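Local coordinates for SsfS6 (Streptomyces sp. SF2575, PDB 4FZR), which belongs to the erythromycin biosynthesis protein CIII-like family and has the two-domain GT-B architecture, at residues P218-E223 and S295-A300; E223-P228 and A300-V305; E266-V271 and V286-Q291; T315-G320 and R376-E381. All coordinates share one frame; numbering follows the deposited sequence.

Interaction 1 of 4, residues P218-E223 and S295-A300; sequences PSWVFE and SAIMPA
Trp220 meets Ile297 at the rim of its indole, where CZ3 and CH2 form the leading edge. Ile297 CD1 lies near the ring plane, 3.3 Å from Trp220 CH2, while Ile297 CG1 is 3.6 Å from Trp220 CZ3; the isoleucine thus abuts the edge of the ring. One indole face is covered from within the tryptophan's own segment by Pro218 CG and Val221 CG2, both offset toward the rim. Beside this pair, Val221 packs just as closely against the turn of 296-300. Its CG1 is anti to the backbone N (chi1 -178°), which directs that methyl at the carbonyl of Ala296 (CG1 to O, 3.3 Å) and at Ala300, whose CB is 3.9 Å from Val221 CG1. The contact joins two short helices in the Rossmann-like C-terminal half of the GT-B fold: helix 219-222 precedes strand 229-231 and helix 294-297 precedes strand 303-306, its neighbour in the parallel sheet. Trp220 extends the apolar packing to Leu287 and Ala288 of strand 286-289 and meets Phe292 edge-to-face. Packing is looser between the two branched residues, with Val221 CG2 4.4 Å from Ile297 CG1. On the looser side, the Phe222 ring meets Trp122 of the second subunit, and Glu223 OE2, just past the helix, forms a salt bridge with Arg121 of that subunit.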
# COMPACT_ATOMS: atom_id res chain seq x y z
N PRO A 218 5.41 16.35 -7.94
CA PRO A 218 5.95 17.71 -8.02
C PRO A 218 5.05 18.67 -8.78
O PRO A 218 4.18 18.24 -9.54
CB PRO A 218 7.30 17.52 -8.74
CG PRO A 218 7.25 16.17 -9.35
CD PRO A 218 6.33 15.35 -8.51
N SER A 219 5.26 19.96 -8.57
CA SER A 219 4.43 21.00 -9.15
C SER A 219 4.18 20.75 -10.64
O SER A 219 3.06 20.44 -11.04
CB SER A 219 5.10 22.36 -8.97
OG SER A 219 4.44 23.37 -9.72
N TRP A 220 5.24 20.89 -11.43
CA TRP A 220 5.15 20.85 -12.89
C TRP A 220 4.33 19.69 -13.47
O TRP A 220 3.84 19.79 -14.59
CB TRP A 220 6.56 20.84 -13.50
CG TRP A 220 7.54 19.99 -12.76
CD1 TRP A 220 8.31 20.36 -11.70
CD2 TRP A 220 7.87 18.62 -13.04
NE1 TRP A 220 9.10 19.30 -11.29
CE2 TRP A 220 8.85 18.23 -12.10
CE3 TRP A 220 7.44 17.69 -13.99
CZ2 TRP A 220 9.39 16.95 -12.08
CZ3 TRP A 220 7.98 16.42 -13.97
CH2 TRP A 220 8.95 16.06 -13.02
N VAL A 221 4.18 18.60 -12.72
CA VAL A 221 3.43 17.46 -13.22
C VAL A 221 1.96 17.82 -13.45
O VAL A 221 1.34 17.35 -14.40
CB VAL A 221 3.49 16.26 -12.26
CG1 VAL A 221 2.72 15.08 -12.84
CG2 VAL A 221 4.92 15.88 -11.98
N PHE A 222 1.42 18.66 -12.57
CA PHE A 222 0.02 19.05 -12.66
C PHE A 222 -0.18 20.30 -13.53
O PHE A 222 -1.29 20.59 -13.96
CB PHE A 222 -0.55 19.31 -11.26
CG PHE A 222 -0.52 18.11 -10.35
CD1 PHE A 222 -1.28 16.99 -10.64
CD2 PHE A 222 0.25 18.12 -9.19
CE1 PHE A 222 -1.26 15.89 -9.80
CE2 PHE A 222 0.27 17.02 -8.35
CZ PHE A 222 -0.49 15.90 -8.65
N GLU A 223 0.90 21.03 -13.79
CA GLU A 223 0.82 22.23 -14.63
C GLU A 223 1.03 21.89 -16.10
O GLU A 223 1.12 20.71 -16.47
CB GLU A 223 1.84 23.29 -14.17
CG GLU A 223 1.20 24.56 -13.59
CD GLU A 223 0.29 25.27 -14.58
OE1 GLU A 223 0.77 25.65 -15.67
OE2 GLU A 223 -0.90 25.47 -14.26
N SER A 295 5.51 6.52 -11.76
CA SER A 295 4.16 6.28 -12.26
C SER A 295 3.25 7.50 -12.21
O SER A 295 2.22 7.54 -12.87
CB SER A 295 3.51 5.11 -11.50
OG SER A 295 3.70 5.21 -10.09
N ALA A 296 3.63 8.51 -11.42
CA ALA A 296 2.82 9.72 -11.29
C ALA A 296 3.37 10.85 -12.16
O ALA A 296 2.64 11.78 -12.51
CB ALA A 296 2.77 10.15 -9.84
N ILE A 297 4.65 10.76 -12.49
CA ILE A 297 5.31 11.75 -13.33
C ILE A 297 5.12 11.40 -14.81
O ILE A 297 5.27 12.25 -15.69
CB ILE A 297 6.83 11.80 -13.03
CG1 ILE A 297 7.52 12.88 -13.87
CG2 ILE A 297 7.47 10.45 -13.29
CD1 ILE A 297 9.02 12.81 -13.81
N MSE A 298 4.77 10.15 -15.06
CA MSE A 298 4.69 9.63 -16.42
C MSE A 298 3.78 10.44 -17.34
O MSE A 298 4.16 10.76 -18.47
CB MSE A 298 4.24 8.16 -16.39
CG MSE A 298 4.59 7.38 -17.65
SE MSE A 298 6.51 7.34 -17.97
CE MSE A 298 7.07 6.30 -16.41
N PRO A 299 2.57 10.78 -16.87
CA PRO A 299 1.65 11.54 -17.73
C PRO A 299 2.23 12.86 -18.22
O PRO A 299 1.79 13.38 -19.24
CB PRO A 299 0.45 11.81 -16.80
CG PRO A 299 0.51 10.74 -15.77
CD PRO A 299 1.97 10.46 -15.56
N ALA A 300 3.21 13.38 -17.49
CA ALA A 300 3.74 14.72 -17.76
C ALA A 300 4.86 14.76 -18.79
O ALA A 300 5.59 15.74 -18.87
CB ALA A 300 4.20 15.36 -16.46

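Interaction 2 of 4, residues E223-P228 and A300-V305; sequences EERKQP and ACDVVV
Asp302 offers its carboxylate to two groups: OD2 accepts a hydrogen bond from the backbone N of Arg229, while OD1 forms a salt bridge with Arg225. The arginine and aspartate side chains reach toward each other tip to tip. Arg225 NH2 lies at 2.5 Å from Asp302 OD1, a very short separation with a strongly bent N-H...O angle of 116°, so the fine geometry of the bridge is doubtful although the pairing of charges is clear. The guanidinium and carboxylate planes stand 76° apart, so the two groups are not aligned as a flat, two-pronged pair. OD2 remains nearby, 3.4 Å from Arg225 NH2, and its negative charge would add to the attraction.

The arginine chain passes over Ala300, with Arg225 CD 2.9 Å from Ala300 O, and bends at chi3 (-63°), which puts NE on the way to the Asp302 carboxylate. Cys301 CA then lies over the centre of one guanidinium face, 4.0 Å above its plane, so the charged group rests on the backbone as it turns toward the strand. Pro228 also approaches the carboxylate, its CA 3.7 Å from Asp302 OD2.

Segment 223-228 is the irregular link from helix 219-222 to strand 229-231, and Ala300 to Asp302 lead into strand 303-306. These two strands are neighbours in the parallel sheet of the C-terminal half, so the ion pair joins the two chain approaches just before they enter it, with Arg229, held by Asp302 OD2, as the first residue of strand 229-231.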
# COMPACT_ATOMS: atom_id res chain seq x y z
N GLU A 223 0.90 21.03 -13.79
CA GLU A 223 0.82 22.23 -14.63
C GLU A 223 1.03 21.89 -16.10
O GLU A 223 1.12 20.71 -16.47
CB GLU A 223 1.84 23.29 -14.17
CG GLU A 223 1.20 24.56 -13.59
CD GLU A 223 0.29 25.27 -14.58
OE1 GLU A 223 0.77 25.65 -15.67
OE2 GLU A 223 -0.90 25.47 -14.26
N GLU A 224 1.09 22.91 -16.95
CA GLU A 224 1.17 22.72 -18.39
C GLU A 224 2.55 22.30 -18.87
O GLU A 224 3.56 22.50 -18.19
CB GLU A 224 0.77 24.01 -19.11
CG GLU A 224 -0.68 24.40 -18.94
CD GLU A 224 -1.07 25.57 -19.82
OE1 GLU A 224 -0.16 26.20 -20.41
OE2 GLU A 224 -2.28 25.86 -19.93
N ARG A 225 2.59 21.71 -20.06
CA ARG A 225 3.85 21.39 -20.73
C ARG A 225 4.00 22.30 -21.94
O ARG A 225 3.27 22.17 -22.93
CB ARG A 225 3.87 19.92 -21.18
CG ARG A 225 3.18 18.96 -20.23
CD ARG A 225 3.78 17.56 -20.32
NE ARG A 225 3.60 16.95 -21.64
CZ ARG A 225 2.87 15.87 -21.90
NH1 ARG A 225 2.22 15.23 -20.93
NH2 ARG A 225 2.78 15.41 -23.14
N LYS A 226 4.94 23.23 -21.87
CA LYS A 226 5.15 24.20 -22.95
C LYS A 226 6.05 23.66 -24.06
O LYS A 226 6.30 24.35 -25.05
CB LYS A 226 5.71 25.51 -22.40
CG LYS A 226 4.66 26.58 -22.15
CD LYS A 226 5.27 27.82 -21.50
CE LYS A 226 4.36 29.03 -21.63
NZ LYS A 226 3.00 28.80 -21.05
N GLN A 227 6.55 22.44 -23.90
CA GLN A 227 7.40 21.82 -24.92
C GLN A 227 7.57 20.33 -24.65
O GLN A 227 7.29 19.86 -23.54
CB GLN A 227 8.76 22.51 -24.95
CG GLN A 227 9.48 22.55 -23.61
CD GLN A 227 10.90 23.05 -23.73
OE1 GLN A 227 11.51 22.97 -24.80
NE2 GLN A 227 11.44 23.58 -22.64
N PRO A 228 8.02 19.58 -25.67
CA PRO A 228 8.27 18.14 -25.53
C PRO A 228 9.11 17.81 -24.30
O PRO A 228 10.18 18.40 -24.12
CB PRO A 228 9.04 17.79 -26.80
CG PRO A 228 8.57 18.78 -27.80
CD PRO A 228 8.30 20.05 -27.03
N ALA A 300 3.21 13.38 -17.49
CA ALA A 300 3.74 14.72 -17.76
C ALA A 300 4.86 14.76 -18.79
O ALA A 300 5.59 15.74 -18.87
CB ALA A 300 4.20 15.36 -16.46
N CYS A 301 5.01 13.71 -19.60
CA CYS A 301 6.09 13.69 -20.59
C CYS A 301 5.78 12.85 -21.83
O CYS A 301 4.80 12.10 -21.87
CB CYS A 301 7.40 13.22 -19.95
SG CYS A 301 7.30 11.63 -19.11
N ASP A 302 6.62 13.00 -22.85
CA ASP A 302 6.36 12.44 -24.17
C ASP A 302 7.40 11.42 -24.60
O ASP A 302 7.20 10.70 -25.59
CB ASP A 302 6.31 13.58 -25.19
CG ASP A 302 5.46 14.75 -24.71
OD1 ASP A 302 4.26 14.78 -25.03
OD2 ASP A 302 6.01 15.63 -24.02
N VAL A 303 8.52 11.34 -23.88
CA VAL A 303 9.55 10.35 -24.17
C VAL A 303 10.22 9.90 -22.88
O VAL A 303 10.47 10.72 -21.99
CB VAL A 303 10.65 10.90 -25.11
CG1 VAL A 303 11.47 9.75 -25.69
CG2 VAL A 303 10.04 11.73 -26.23
N VAL A 304 10.52 8.61 -22.77
CA VAL A 304 11.32 8.12 -21.66
C VAL A 304 12.53 7.35 -22.20
O VAL A 304 12.39 6.47 -23.04
CB VAL A 304 10.52 7.23 -20.69
CG1 VAL A 304 11.39 6.79 -19.52
CG2 VAL A 304 9.28 7.96 -20.17
N VAL A 305 13.71 7.71 -21.71
CA VAL A 305 14.94 6.99 -22.04
C VAL A 305 15.37 6.24 -20.79
O VAL A 305 15.44 6.84 -19.72
CB VAL A 305 16.04 7.97 -22.46
CG1 VAL A 305 17.32 7.22 -22.79
CG2 VAL A 305 15.57 8.82 -23.64

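Interaction 3 of 4, residues E266-V271 and V286-Q291; sequences EVVVAV and VLAAGQ
Glu266 reaches across to the start of the partner strand at a slant, its chain extended beyond CG, and lays OE2 against the leucine side chain: Glu266 OE2 is 3.3 Å from Leu287 CB. Its other oxygen, OE1, makes a long, weak ion pair with Arg229. Next, Val267 O accepts a hydrogen bond from Leu287 N at 2.6 Å, and the same oxygen receives a CA-H...O contact from Val286. The side chains of Val267 and Val286 share one face of the sheet, their CB atoms 4.2 Å apart. Val268 turns to the other face, where its CG1 lies 4.0 Å from Leu287 CB and 4.1 Å from Ala288 CB; Trp220 and Ile297 pack against this face too. The two strands are parallel, their axes 11° apart, and form one edge of the six-stranded parallel sheet of the Rossmann-like C-terminal half: 286-289 is the outermost strand within the chain, and 266-269 lies between it and 229-231. From Val269 the pairing weakens, since Val269 N reaches Ala288 O only by a weak bond of 3.5 Å. Ala270 adds a CA-H...O contact to Gly290 O, 3.4 Å from Ala270 CA. At Val271 the backbone N makes a further weak bond to Gly290 O. Gly290 has backbone angles (phi 145°, psi 173°) at which a CB would be jammed against the preceding carbonyl oxygen.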
# COMPACT_ATOMS: atom_id res chain seq x y z
N GLU A 266 12.79 19.27 -23.01
CA GLU A 266 13.00 19.67 -21.63
C GLU A 266 13.14 18.39 -20.81
O GLU A 266 12.24 17.55 -20.81
CB GLU A 266 11.85 20.51 -21.10
CG GLU A 266 11.99 20.89 -19.64
CD GLU A 266 10.71 21.43 -19.03
OE1 GLU A 266 9.62 21.13 -19.57
OE2 GLU A 266 10.80 22.16 -18.02
N VAL A 267 14.27 18.23 -20.13
CA VAL A 267 14.61 16.96 -19.50
C VAL A 267 14.40 16.95 -17.99
O VAL A 267 14.84 17.85 -17.29
CB VAL A 267 16.08 16.58 -19.79
CG1 VAL A 267 16.51 15.38 -18.95
CG2 VAL A 267 16.26 16.29 -21.27
N VAL A 268 13.71 15.92 -17.50
CA VAL A 268 13.67 15.65 -16.07
C VAL A 268 14.38 14.32 -15.82
O VAL A 268 14.25 13.39 -16.61
CB VAL A 268 12.22 15.59 -15.52
CG1 VAL A 268 11.49 16.90 -15.81
CG2 VAL A 268 11.46 14.42 -16.12
N VAL A 269 15.15 14.25 -14.75
CA VAL A 269 15.94 13.07 -14.47
C VAL A 269 15.50 12.42 -13.16
O VAL A 269 15.86 12.88 -12.07
CB VAL A 269 17.44 13.40 -14.40
CG1 VAL A 269 18.27 12.13 -14.28
CG2 VAL A 269 17.86 14.21 -15.64
N ALA A 270 14.71 11.36 -13.27
CA ALA A 270 14.18 10.67 -12.10
C ALA A 270 15.14 9.60 -11.60
O ALA A 270 15.08 8.45 -12.02
CB ALA A 270 12.83 10.05 -12.42
N VAL A 271 16.04 9.99 -10.70
CA VAL A 271 16.99 9.07 -10.10
C VAL A 271 17.19 9.40 -8.63
O VAL A 271 16.59 10.34 -8.11
CB VAL A 271 18.35 9.12 -10.82
CG1 VAL A 271 18.22 8.61 -12.24
CG2 VAL A 271 18.92 10.53 -10.79
N VAL A 286 17.56 20.80 -18.35
CA VAL A 286 16.93 19.86 -17.43
C VAL A 286 16.15 20.62 -16.36
O VAL A 286 16.65 21.59 -15.79
CB VAL A 286 17.96 18.89 -16.79
CG1 VAL A 286 19.22 18.80 -17.64
CG2 VAL A 286 18.31 19.32 -15.37
N LEU A 287 14.92 20.20 -16.11
CA LEU A 287 14.03 20.91 -15.20
C LEU A 287 14.14 20.43 -13.76
O LEU A 287 14.01 21.22 -12.83
CB LEU A 287 12.58 20.78 -15.67
CG LEU A 287 11.56 21.50 -14.79
CD1 LEU A 287 11.65 23.02 -14.99
CD2 LEU A 287 10.14 20.99 -15.05
N ALA A 288 14.39 19.14 -13.57
CA ALA A 288 14.25 18.54 -12.24
C ALA A 288 15.37 17.56 -11.90
O ALA A 288 16.00 16.97 -12.78
CB ALA A 288 12.90 17.85 -12.13
N ALA A 289 15.61 17.40 -10.60
CA ALA A 289 16.71 16.58 -10.12
C ALA A 289 16.33 15.83 -8.85
O ALA A 289 16.24 16.42 -7.77
CB ALA A 289 17.93 17.45 -9.86
N GLY A 290 16.12 14.52 -8.98
CA GLY A 290 15.82 13.69 -7.83
C GLY A 290 14.84 12.57 -8.13
O GLY A 290 14.27 12.51 -9.22
N GLN A 291 14.65 11.69 -7.16
CA GLN A 291 13.74 10.57 -7.31
C GLN A 291 12.29 11.06 -7.31
O GLN A 291 11.87 11.75 -6.39
CB GLN A 291 13.95 9.54 -6.20
CG GLN A 291 13.19 8.23 -6.42
CD GLN A 291 13.61 7.51 -7.68
OE1 GLN A 291 12.94 7.59 -8.71
NE2 GLN A 291 14.73 6.80 -7.62

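Interaction 4 of 4, residues T315-G320 and R376-E381; sequences TCLSEG and RRLAAE
Leu378 points its CB toward the end of helix 310-318 and meets Leu317 with successive atoms. Leu378 CB is 4.1 Å from Leu317 CD2; CG, placed anti to its own carbonyl carbon (chi1 -72°), stands slightly farther back; CD1 then returns to touch, 3.6 Å from Leu317 CD2, while CD2 points away from Leu317. The two leucines cross obliquely, and Leu317 is also covered by Gln323 and Met382. Next to them Ala379 fits its single methyl into the last turn of the helix. Ala379 CB lies 3.1 Å from Leu317 O, a tight approach, and 3.5 Å from Gly320 N, so a small side chain sits among the backbone atoms that close the helix. Arg376, one turn earlier, lends its aliphatic stem: its CG is 3.7 Å from Gly320 O. Gly320 brings no side chain of its own, and its CA comes within 4.0 Å of Arg376 CA. Further back in the helix, Ser318 OG turns to Thr315 O in a 3.3 Å hydrogen bond within its own segment.

Gly320, with a positive phi of 62° and two bonds back into the last turn, one of them from its N to Leu317 O at 3.0 Å, closes the helix in a Schellman motif. Helix 310-318 connects the adjacent parallel strands 303-306 and 323-325 in a beta-alpha-beta crossover, and its capped end is packed against helix 370-382, in the alternating strand-and-helix pattern typical of the Rossmann-like C-terminal half of a GT-B protein.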
# COMPACT_ATOMS: atom_id res chain seq x y z
N THR A 315 5.67 0.15 -17.10
CA THR A 315 5.08 1.40 -16.64
C THR A 315 4.83 2.33 -17.83
O THR A 315 3.73 2.88 -17.98
CB THR A 315 5.98 2.12 -15.61
OG1 THR A 315 6.23 1.27 -14.49
CG2 THR A 315 5.31 3.39 -15.12
N CYS A 316 5.84 2.50 -18.67
CA CYS A 316 5.74 3.32 -19.87
C CYS A 316 4.66 2.81 -20.83
O CYS A 316 3.87 3.58 -21.35
CB CYS A 316 7.08 3.37 -20.60
SG CYS A 316 8.37 4.25 -19.71
N LEU A 317 4.66 1.50 -21.06
CA LEU A 317 3.64 0.87 -21.89
C LEU A 317 2.24 1.19 -21.38
O LEU A 317 1.38 1.62 -22.15
CB LEU A 317 3.84 -0.65 -21.96
CG LEU A 317 4.83 -1.19 -23.01
CD1 LEU A 317 4.79 -2.72 -23.02
CD2 LEU A 317 4.51 -0.64 -24.39
N SER A 318 2.01 0.98 -20.09
CA SER A 318 0.67 1.15 -19.52
C SER A 318 0.22 2.60 -19.53
O SER A 318 -0.98 2.90 -19.49
CB SER A 318 0.60 0.57 -18.11
OG SER A 318 0.89 1.53 -17.11
N GLU A 319 1.18 3.52 -19.60
CA GLU A 319 0.88 4.94 -19.67
C GLU A 319 0.96 5.49 -21.10
O GLU A 319 0.77 6.69 -21.32
CB GLU A 319 1.81 5.73 -18.73
CG GLU A 319 1.34 5.75 -17.28
CD GLU A 319 0.02 6.49 -17.11
OE1 GLU A 319 -0.34 7.27 -18.02
OE2 GLU A 319 -0.65 6.29 -16.08
N GLY A 320 1.23 4.61 -22.06
CA GLY A 320 1.22 5.00 -23.46
C GLY A 320 2.27 6.04 -23.81
O GLY A 320 1.99 6.99 -24.54
N ARG A 376 0.34 4.22 -27.22
CA ARG A 376 -1.02 4.44 -26.74
C ARG A 376 -1.94 3.28 -27.10
O ARG A 376 -2.85 2.94 -26.35
CB ARG A 376 -1.59 5.74 -27.31
CG ARG A 376 -0.87 6.99 -26.84
CD ARG A 376 -1.55 8.23 -27.39
NE ARG A 376 -0.96 9.46 -26.86
CZ ARG A 376 -1.34 10.68 -27.22
NH1 ARG A 376 -2.30 10.85 -28.12
NH2 ARG A 376 -0.75 11.74 -26.68
N ARG A 377 -1.69 2.67 -28.26
CA ARG A 377 -2.46 1.49 -28.68
C ARG A 377 -2.26 0.36 -27.67
O ARG A 377 -3.22 -0.30 -27.27
CB ARG A 377 -2.04 1.03 -30.07
CG ARG A 377 -2.65 -0.32 -30.47
CD ARG A 377 -2.24 -0.76 -31.87
NE ARG A 377 -0.79 -0.87 -32.01
CZ ARG A 377 -0.06 -1.87 -31.53
NH1 ARG A 377 -0.62 -2.86 -30.85
NH2 ARG A 377 1.26 -1.88 -31.71
N LEU A 378 -1.01 0.14 -27.27
CA LEU A 378 -0.67 -0.92 -26.33
C LEU A 378 -1.21 -0.63 -24.94
O LEU A 378 -1.73 -1.52 -24.27
CB LEU A 378 0.85 -1.10 -26.28
CG LEU A 378 1.47 -1.74 -27.51
CD1 LEU A 378 2.98 -1.65 -27.46
CD2 LEU A 378 1.03 -3.19 -27.63
N ALA A 379 -1.08 0.62 -24.51
CA ALA A 379 -1.65 1.05 -23.23
C ALA A 379 -3.14 0.74 -23.22
O ALA A 379 -3.66 0.17 -22.26
CB ALA A 379 -1.41 2.54 -23.00
N ALA A 380 -3.83 1.13 -24.29
CA ALA A 380 -5.26 0.92 -24.41
C ALA A 380 -5.61 -0.57 -24.39
O ALA A 380 -6.64 -0.97 -23.86
CB ALA A 380 -5.78 1.58 -25.68
N GLU A 381 -4.74 -1.38 -24.98
CA GLU A 381 -4.94 -2.83 -25.01
C GLU A 381 -4.80 -3.41 -23.60
O GLU A 381 -5.61 -4.24 -23.17
CB GLU A 381 -3.94 -3.50 -25.96
CG GLU A 381 -4.10 -5.02 -26.04
CD GLU A 381 -3.09 -5.69 -26.96
OE1 GLU A 381 -2.20 -4.99 -27.49
OE2 GLU A 381 -3.19 -6.92 -27.14

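All four interactions lie on the same side of the chain's centre, in the Rossmann-like C-terminal half. Interactions 1 and 2 are the closest pair, their centres about 9 Å apart; they share Glu223 and Ala300 and their segments alternate along the chain. Interaction 3 is nested inside the loops that both close, about 11 and 12 Å away between centres. It is joined to interaction 1 by Trp220, and to interaction 2 by a probable hydrogen bond from Glu266 N to Pro228 O. Interaction 4 follows in sequence, its centre about 17 Å from that of interaction 1, which it reaches through Met298. The contacts thus run from edge strand 286-289 past strands 229-231 and 303-306 to helices 310-318 and 370-382.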